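Local coordinates for cell wall binding protein cwp8 (Peptoclostridium difficile, PDB 5J6Q) that probably anchors itself to the bacterial cell wall through CWB2 modules, as a likely component of the S-layer, at residues Glu283-Thr297 / Asn568-Ala580. Numbering follows the deposited sequence.
Sequences ELKVEVLSGDSRFTT and NATKLVQIGEGIA. With SO4 (sulfate ion), chain D; SO4 (sulfate ion), chain H.
K571 NZ lies above the carboxylate plane of E287, 2.8 Å from OE1, and meets E283 OE1 on its anti side, 2.9 Å away, though E283 is poorly ordered. At the other end of the strand pair, S290 OG donates to the anti side of E577 OE1 at 2.8 Å, 16° out of the carboxylate plane. In its own amide plane, Q574 NE2 reaches G576 O, while OE1 accepts from R200; V288 CG1 lies 3.6 Å from E577 OE1 and also borders this amide at NE2. Farther along, a sulfate lies in plane at the R294 guanidinium edge, and R294 CG sits over one face of the F295 ring. K571, extended throughout with CG anti to its backbone N (chi1 -160°), also brings NZ to a second sulfate, probably from the crystallisation liquor, that K515 and Y517 bind too. L284 N donates to E287 OE2, so both oxygens of this carboxylate have a donor. Between these ends, strands 286-289 and 572-575 run parallel, 21° apart, joined by five backbone bonds from L572 N to K285 O through G576 N to L289 O. L289 CD1 touches both V573 CG1 and I575 CD1, each at 4.0 Å; T297 CG2 packs on I575 CG2. Strand 286-289, at the start of the first CWB2 sequence range, is an outermost strand of a parallel sheet whose others, 572-575, 516-519 and 547-549, belong to the third; helix 581-590 packs on L572 and Q574, helix 531-542 on L289 and I575.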
ATOM      1  N   GLU A 283       0.025   1.323 -15.811  1.00 69.21           N
ATOM      2  CA  GLU A 283       0.390  -0.067 -15.559  1.00 59.89           C
ATOM      3  C   GLU A 283       1.565  -0.109 -14.639  1.00 49.73           C
ATOM      4  O   GLU A 283       2.538   0.583 -14.896  1.00 45.68           O
ATOM      5  CB  GLU A 283       0.737  -0.746 -16.921  1.00 59.91           C
ATOM      6  CG  GLU A 283      -0.436  -1.492 -17.545  1.00 66.99           C
ATOM      7  CD  GLU A 283       0.031  -2.548 -18.553  1.00 79.49           C
ATOM      8  OE1 GLU A 283      -0.128  -3.762 -18.262  1.00 81.23           O
ATOM      9  OE2 GLU A 283       0.564  -2.159 -19.626  1.00 83.43           O
ATOM     10  N   LEU A 284       1.521  -0.909 -13.545  1.00 46.87           N
ATOM     11  CA  LEU A 284       2.672  -0.907 -12.634  1.00 37.17           C
ATOM     12  C   LEU A 284       3.822  -1.708 -13.192  1.00 38.14           C
ATOM     13  O   LEU A 284       3.612  -2.545 -14.068  1.00 37.63           O
ATOM     14  CB  LEU A 284       2.295  -1.488 -11.227  1.00 43.65           C
ATOM     15  CG  LEU A 284       0.875  -1.096 -10.642  1.00 51.67           C
ATOM     16  CD1 LEU A 284       0.784  -1.649  -9.234  1.00 53.06           C
ATOM     17  CD2 LEU A 284       0.689   0.474 -10.528  1.00 57.32           C
ATOM     18  N   LYS A 285       5.040  -1.483 -12.631  1.00 36.26           N
ATOM     19  CA  LYS A 285       6.197  -2.219 -12.991  1.00 36.75           C
ATOM     20  C   LYS A 285       6.138  -3.695 -12.330  1.00 43.97           C
ATOM     21  O   LYS A 285       6.628  -4.667 -12.918  1.00 41.76           O
ATOM     22  CB  LYS A 285       7.426  -1.480 -12.530  1.00 35.45           C
ATOM     23  CG  LYS A 285       7.642  -0.042 -13.176  1.00 49.71           C
ATOM     24  CD  LYS A 285       7.923  -0.043 -14.684  1.00 64.29           C
ATOM     25  CE  LYS A 285       8.042   1.395 -15.278  1.00 73.48           C
ATOM     26  NZ  LYS A 285       6.748   1.883 -15.919  1.00 69.77           N
ATOM     27  N   VAL A 286       5.560  -3.823 -11.134  1.00 40.99           N
ATOM     28  CA  VAL A 286       5.456  -5.127 -10.433  1.00 36.92           C
ATOM     29  C   VAL A 286       4.062  -5.230  -9.926  1.00 35.13           C
ATOM     30  O   VAL A 286       3.571  -4.351  -9.190  1.00 36.15           O
ATOM     31  CB  VAL A 286       6.487  -5.201  -9.337  1.00 36.54           C
ATOM     32  CG1 VAL A 286       6.417  -6.582  -8.596  1.00 32.42           C
ATOM     33  CG2 VAL A 286       7.882  -5.006  -9.946  1.00 33.75           C
ATOM     34  N   GLU A 287       3.369  -6.215 -10.444  1.00 35.93           N
ATOM     35  CA  GLU A 287       1.952  -6.491 -10.081  1.00 40.16           C
ATOM     36  C   GLU A 287       1.867  -7.971  -9.529  1.00 34.64           C
ATOM     37  O   GLU A 287       2.594  -8.835 -10.047  1.00 31.27           O
ATOM     38  CB  GLU A 287       1.014  -6.348 -11.328  1.00 34.75           C
ATOM     39  CG  GLU A 287       0.400  -4.934 -11.386  1.00 50.69           C
ATOM     40  CD  GLU A 287      -0.360  -4.595 -12.700  1.00 62.48           C
ATOM     41  OE1 GLU A 287      -0.871  -5.510 -13.345  1.00 60.93           O
ATOM     42  OE2 GLU A 287      -0.450  -3.371 -13.070  1.00 63.26           O
ATOM     43  N   VAL A 288       1.056  -8.200  -8.498  1.00 33.42           N
ATOM     44  CA  VAL A 288       0.784  -9.514  -7.926  1.00 32.53           C
ATOM     45  C   VAL A 288      -0.734  -9.852  -8.265  1.00 36.62           C
ATOM     46  O   VAL A 288      -1.670  -9.041  -8.042  1.00 35.21           O
ATOM     47  CB  VAL A 288       1.024  -9.447  -6.399  1.00 34.54           C
ATOM     48  CG1 VAL A 288       0.809 -10.816  -5.731  1.00 27.33           C
ATOM     49  CG2 VAL A 288       2.420  -8.944  -6.135  1.00 33.00           C
ATOM     50  N   LEU A 289      -0.960 -11.027  -8.854  1.00 32.48           N
ATOM     51  CA  LEU A 289      -2.282 -11.518  -9.124  1.00 24.71           C
ATOM     52  C   LEU A 289      -2.426 -12.721  -8.073  1.00 28.20           C
ATOM     53  O   LEU A 289      -1.870 -13.731  -8.392  1.00 28.39           O
ATOM     54  CB  LEU A 289      -2.448 -12.146 -10.547  1.00 24.89           C
ATOM     55  CG  LEU A 289      -2.428 -11.021 -11.715  1.00 37.07           C
ATOM     56  CD1 LEU A 289      -2.565 -11.762 -12.911  1.00 23.18           C
ATOM     57  CD2 LEU A 289      -3.531  -9.913 -11.469  1.00 26.98           C
ATOM     58  N   SER A 290      -3.128 -12.588  -6.932  1.00 30.96           N
ATOM     59  CA  SER A 290      -3.250 -13.727  -6.063  1.00 32.26           C
ATOM     60  C   SER A 290      -4.345 -13.574  -5.100  1.00 34.79           C
ATOM     61  O   SER A 290      -4.885 -12.488  -4.994  1.00 35.21           O
ATOM     62  CB  SER A 290      -1.979 -13.883  -5.266  1.00 29.62           C
ATOM     63  OG  SER A 290      -1.918 -12.698  -4.511  1.00 39.30           O
ATOM     64  N   GLY A 291      -4.657 -14.712  -4.306  1.00 34.20           N
ATOM     65  CA  GLY A 291      -5.660 -14.641  -3.279  1.00 39.59           C
ATOM     66  C   GLY A 291      -5.135 -15.521  -2.160  1.00 47.35           C
ATOM     67  O   GLY A 291      -3.937 -15.977  -2.193  1.00 43.48           O
ATOM     68  N   ASP A 292      -6.035 -15.795  -1.213  1.00 44.27           N
ATOM     69  CA  ASP A 292      -5.706 -16.587  -0.026  1.00 48.25           C
ATOM     70  C   ASP A 292      -5.598 -18.059  -0.359  1.00 49.23           C
ATOM     71  O   ASP A 292      -5.153 -18.859   0.504  1.00 50.72           O
ATOM     72  CB  ASP A 292      -6.775 -16.354   1.086  1.00 51.73           C
ATOM     73  CG  ASP A 292      -8.204 -16.484   0.556  1.00 59.84           C
ATOM     74  OD1 ASP A 292      -8.500 -17.485  -0.102  1.00 65.95           O
ATOM     75  OD2 ASP A 292      -9.018 -15.586   0.815  1.00 66.62           O
ATOM     76  N   SER A 293      -5.988 -18.480  -1.614  1.00 44.13           N
ATOM     77  CA  SER A 293      -5.819 -19.924  -1.908  1.00 40.84           C
ATOM     78  C   SER A 293      -5.656 -20.115  -3.419  1.00 40.91           C
ATOM     79  O   SER A 293      -5.749 -19.111  -4.158  1.00 45.14           O
ATOM     80  CB  SER A 293      -7.027 -20.720  -1.390  1.00 43.90           C
ATOM     81  OG  SER A 293      -8.216 -20.410  -2.128  1.00 45.80           O
ATOM     82  N   ARG A 294      -5.390 -21.320  -3.883  1.00 38.05           N
ATOM     83  CA  ARG A 294      -5.288 -21.614  -5.325  1.00 41.25           C
ATOM     84  C   ARG A 294      -6.598 -21.276  -6.043  1.00 42.57           C
ATOM     85  O   ARG A 294      -6.587 -20.753  -7.191  1.00 39.27           O
ATOM     86  CB  ARG A 294      -4.891 -23.089  -5.541  1.00 43.95           C
ATOM     87  CG  ARG A 294      -5.967 -24.099  -5.058  1.00 45.07           C
ATOM     88  CD  ARG A 294      -5.406 -25.543  -5.028  1.00 51.60           C
ATOM     89  NE  ARG A 294      -4.125 -25.602  -4.339  1.00 56.59           N
ATOM     90  CZ  ARG A 294      -3.127 -26.424  -4.675  1.00 59.26           C
ATOM     91  NH1 ARG A 294      -1.980 -26.391  -4.005  1.00 57.27           N
ATOM     92  NH2 ARG A 294      -3.270 -27.281  -5.677  1.00 49.92           N
ATOM     93  N   PHE A 295      -7.735 -21.507  -5.381  1.00 41.51           N
ATOM     94  CA  PHE A 295      -9.073 -21.085  -5.946  1.00 42.68           C
ATOM     95  C   PHE A 295      -9.175 -19.558  -6.137  1.00 41.15           C
ATOM     96  O   PHE A 295      -9.604 -19.128  -7.206  1.00 40.12           O
ATOM     97  CB  PHE A 295     -10.285 -21.498  -4.995  1.00 41.90           C
ATOM     98  CG  PHE A 295     -10.209 -22.974  -4.710  1.00 43.87           C
ATOM     99  CD1 PHE A 295      -9.787 -23.436  -3.469  1.00 51.73           C
ATOM    100  CD2 PHE A 295     -10.501 -23.904  -5.697  1.00 46.68           C
ATOM    101  CE1 PHE A 295      -9.653 -24.811  -3.222  1.00 44.01           C
ATOM    102  CE2 PHE A 295     -10.363 -25.271  -5.455  1.00 57.48           C
ATOM    103  CZ  PHE A 295      -9.929 -25.714  -4.212  1.00 52.34           C
ATOM    104  N   THR A 296      -8.772 -18.720  -5.106  1.00 43.13           N
ATOM    105  CA  THR A 296      -8.944 -17.252  -5.298  1.00 40.91           C
ATOM    106  C   THR A 296      -7.824 -16.670  -6.218  1.00 42.76           C
ATOM    107  O   THR A 296      -8.082 -15.705  -6.989  1.00 40.32           O
ATOM    108  CB  THR A 296      -9.101 -16.548  -3.980  1.00 42.08           C
ATOM    109  OG1 THR A 296      -8.098 -17.065  -3.055  1.00 48.88           O
ATOM    110  CG2 THR A 296     -10.515 -16.782  -3.410  1.00 43.74           C
ATOM    111  N   THR A 297      -6.610 -17.271  -6.179  1.00 40.54           N
ATOM    112  CA  THR A 297      -5.596 -16.881  -7.194  1.00 37.78           C
ATOM    113  C   THR A 297      -6.159 -17.194  -8.569  1.00 33.07           C
ATOM    114  O   THR A 297      -6.082 -16.321  -9.456  1.00 34.32           O
ATOM    115  CB  THR A 297      -4.292 -17.632  -6.989  1.00 35.63           C
ATOM    116  OG1 THR A 297      -3.808 -17.275  -5.680  1.00 37.24           O
ATOM    117  CG2 THR A 297      -3.252 -17.326  -8.084  1.00 27.50           C
ATOM    118  N   ASN A 568      14.003  -6.571 -22.561  1.00 41.59           N
ATOM    119  CA  ASN A 568      12.895  -5.730 -23.071  1.00 43.78           C
ATOM    120  C   ASN A 568      11.654  -5.789 -22.120  1.00 45.80           C
ATOM    121  O   ASN A 568      10.720  -5.050 -22.374  1.00 41.23           O
ATOM    122  CB  ASN A 568      12.481  -6.214 -24.484  1.00 42.52           C
ATOM    123  CG  ASN A 568      13.694  -6.098 -25.466  1.00 49.45           C
ATOM    124  OD1 ASN A 568      14.248  -5.009 -25.658  1.00 52.48           O
ATOM    125  ND2 ASN A 568      14.281  -7.165 -25.974  1.00 43.40           N
ATOM    126  N   ALA A 569      11.683  -6.623 -21.010  1.00 39.14           N
ATOM    127  CA  ALA A 569      10.500  -6.757 -20.157  1.00 42.42           C
ATOM    128  C   ALA A 569      10.197  -5.458 -19.410  1.00 37.81           C
ATOM    129  O   ALA A 569      11.059  -4.986 -18.757  1.00 37.91           O
ATOM    130  CB  ALA A 569      10.693  -7.890 -19.149  1.00 45.10           C
ATOM    131  N   THR A 570       8.991  -4.874 -19.537  1.00 42.52           N
ATOM    132  CA  THR A 570       8.706  -3.603 -18.866  1.00 43.74           C
ATOM    133  C   THR A 570       7.678  -3.814 -17.812  1.00 47.83           C
ATOM    134  O   THR A 570       7.069  -2.846 -17.347  1.00 49.63           O
ATOM    135  CB  THR A 570       8.254  -2.531 -19.896  1.00 49.90           C
ATOM    136  OG1 THR A 570       7.114  -3.019 -20.623  1.00 53.54           O
ATOM    137  CG2 THR A 570       9.408  -2.175 -20.875  1.00 52.13           C
ATOM    138  N   LYS A 571       7.538  -5.095 -17.341  1.00 45.83           N
ATOM    139  CA  LYS A 571       6.542  -5.455 -16.336  1.00 38.75           C
ATOM    140  C   LYS A 571       6.839  -6.862 -15.770  1.00 35.99           C
ATOM    141  O   LYS A 571       7.110  -7.829 -16.548  1.00 36.68           O
ATOM    142  CB  LYS A 571       5.109  -5.443 -16.989  1.00 36.65           C
ATOM    143  CG  LYS A 571       3.983  -5.314 -15.958  1.00 38.56           C
ATOM    144  CD  LYS A 571       2.612  -5.576 -16.538  1.00 38.87           C
ATOM    145  CE  LYS A 571       1.592  -5.029 -15.556  1.00 40.13           C
ATOM    146  NZ  LYS A 571       0.177  -5.369 -15.890  1.00 37.49           N
ATOM    147  N   LEU A 572       6.823  -6.998 -14.497  1.00 31.78           N
ATOM    148  CA  LEU A 572       6.987  -8.331 -13.840  1.00 30.27           C
ATOM    149  C   LEU A 572       5.647  -8.621 -13.146  1.00 32.01           C
ATOM    150  O   LEU A 572       5.204  -7.826 -12.333  1.00 34.32           O
ATOM    151  CB  LEU A 572       8.151  -8.209 -12.902  1.00 33.82           C
ATOM    152  CG  LEU A 572       8.501  -9.425 -12.066  1.00 33.40           C
ATOM    153  CD1 LEU A 572       8.545 -10.756 -12.892  1.00 37.83           C
ATOM    154  CD2 LEU A 572       9.834  -9.069 -11.474  1.00 42.17           C
ATOM    155  N   VAL A 573       4.931  -9.676 -13.544  1.00 33.79           N
ATOM    156  CA  VAL A 573       3.642  -9.994 -12.908  1.00 34.93           C
ATOM    157  C   VAL A 573       3.876 -11.243 -12.017  1.00 37.99           C
ATOM    158  O   VAL A 573       4.176 -12.290 -12.575  1.00 44.16           O
ATOM    159  CB  VAL A 573       2.575 -10.318 -13.962  1.00 32.36           C
ATOM    160  CG1 VAL A 573       1.244 -10.674 -13.336  1.00 26.18           C
ATOM    161  CG2 VAL A 573       2.407  -9.148 -14.965  1.00 31.78           C
ATOM    162  N   GLN A 574       3.770 -11.169 -10.701  1.00 34.02           N
ATOM    163  CA  GLN A 574       3.856 -12.396  -9.836  1.00 26.29           C
ATOM    164  C   GLN A 574       2.481 -13.124  -9.717  1.00 26.04           C
ATOM    165  O   GLN A 574       1.525 -12.474  -9.349  1.00 29.47           O
ATOM    166  CB  GLN A 574       4.250 -12.001  -8.366  1.00 29.09           C
ATOM    167  CG  GLN A 574       4.068 -13.176  -7.373  1.00 26.38           C
ATOM    168  CD  GLN A 574       4.774 -12.847  -6.086  1.00 35.32           C
ATOM    169  OE1 GLN A 574       5.789 -12.157  -6.091  1.00 33.43           O
ATOM    170  NE2 GLN A 574       4.156 -13.183  -4.953  1.00 27.75           N
ATOM    171  N   ILE A 575       2.363 -14.421  -9.971  1.00 25.14           N
ATOM    172  CA  ILE A 575       1.116 -15.141  -9.766  1.00 26.27           C
ATOM    173  C   ILE A 575       1.173 -15.842  -8.363  1.00 30.58           C
ATOM    174  O   ILE A 575       2.142 -16.624  -8.153  1.00 30.03           O
ATOM    175  CB  ILE A 575       0.903 -16.320 -10.792  1.00 25.85           C
ATOM    176  CG1 ILE A 575       1.059 -15.786 -12.296  1.00 30.60           C
ATOM    177  CG2 ILE A 575      -0.551 -16.954 -10.638  1.00 20.36           C
ATOM    178  CD1 ILE A 575       0.192 -14.605 -12.441  1.00 22.40           C
ATOM    179  N   GLY A 576       0.157 -15.648  -7.463  1.00 30.31           N
ATOM    180  CA  GLY A 576       0.226 -16.404  -6.179  1.00 35.53           C
ATOM    181  C   GLY A 576       1.053 -15.708  -5.134  1.00 34.59           C
ATOM    182  O   GLY A 576       1.584 -14.595  -5.357  1.00 37.92           O
ATOM    183  N   GLU A 577       1.185 -16.349  -3.990  1.00 35.63           N
ATOM    184  CA  GLU A 577       1.882 -15.802  -2.818  1.00 41.16           C
ATOM    185  C   GLU A 577       2.987 -16.744  -2.369  1.00 42.02           C
ATOM    186  O   GLU A 577       3.060 -17.858  -2.877  1.00 46.01           O
ATOM    187  CB  GLU A 577       0.850 -15.647  -1.627  1.00 41.02           C
ATOM    188  CG  GLU A 577      -0.103 -14.515  -1.847  1.00 46.82           C
ATOM    189  CD  GLU A 577       0.539 -13.138  -1.864  1.00 52.40           C
ATOM    190  OE1 GLU A 577      -0.055 -12.244  -2.513  1.00 53.49           O
ATOM    191  OE2 GLU A 577       1.605 -12.945  -1.243  1.00 60.48           O
ATOM    192  N   GLY A 578       3.874 -16.347  -1.452  1.00 41.77           N
ATOM    193  CA  GLY A 578       4.935 -17.304  -1.059  1.00 41.63           C
ATOM    194  C   GLY A 578       6.183 -17.268  -1.945  1.00 40.29           C
ATOM    195  O   GLY A 578       7.005 -18.173  -1.937  1.00 38.54           O
ATOM    196  N   ILE A 579       6.330 -16.232  -2.790  1.00 38.33           N
ATOM    197  CA  ILE A 579       7.533 -16.156  -3.588  1.00 27.22           C
ATOM    198  C   ILE A 579       8.408 -15.200  -2.866  1.00 27.25           C
ATOM    199  O   ILE A 579       7.973 -14.108  -2.526  1.00 30.90           O
ATOM    200  CB  ILE A 579       7.215 -15.738  -5.082  1.00 33.20           C
ATOM    201  CG1 ILE A 579       6.534 -16.952  -5.905  1.00 31.38           C
ATOM    202  CG2 ILE A 579       8.546 -15.355  -5.702  1.00 32.61           C
ATOM    203  CD1 ILE A 579       5.692 -16.494  -7.110  1.00 35.33           C
ATOM    204  N   ALA A 580       9.669 -15.584  -2.607  1.00 33.24           N
ATOM    205  CA  ALA A 580      10.631 -14.727  -1.860  1.00 30.41           C
ATOM    206  C   ALA A 580      10.782 -13.341  -2.578  1.00 35.05           C
ATOM    207  O   ALA A 580      10.969 -13.334  -3.809  1.00 30.50           O
ATOM    208  CB  ALA A 580      11.979 -15.428  -1.881  1.00 30.17           C
TER
HETATM  209  S   SO4 D 703      -3.308 -23.433  -1.485  1.00 79.78           S
HETATM  210  O1  SO4 D 703      -2.423 -24.635  -1.426  1.00 80.52           O
HETATM  211  O2  SO4 D 703      -3.601 -22.965  -0.241  1.00 79.58           O
HETATM  212  O3  SO4 D 703      -4.529 -23.718  -2.105  1.00 80.12           O
HETATM  213  O4  SO4 D 703      -2.602 -22.337  -2.279  1.00 82.33           O
HETATM  214  S   SO4 H 707      -0.814  -9.003 -16.389  1.00 75.60           S
HETATM  215  O1  SO4 H 707      -0.221 -10.260 -15.910  1.00 77.70           O
HETATM  216  O2  SO4 H 707      -1.369  -8.212 -15.125  1.00 69.86           O
HETATM  217  O3  SO4 H 707       0.070  -8.067 -17.154  1.00 71.55           O
HETATM  218  O4  SO4 H 707      -1.782  -9.654 -17.243  1.00 75.77           O
HETATM  219  O   HOH W   1       4.794  -1.815 -16.217  1.00 42.51           O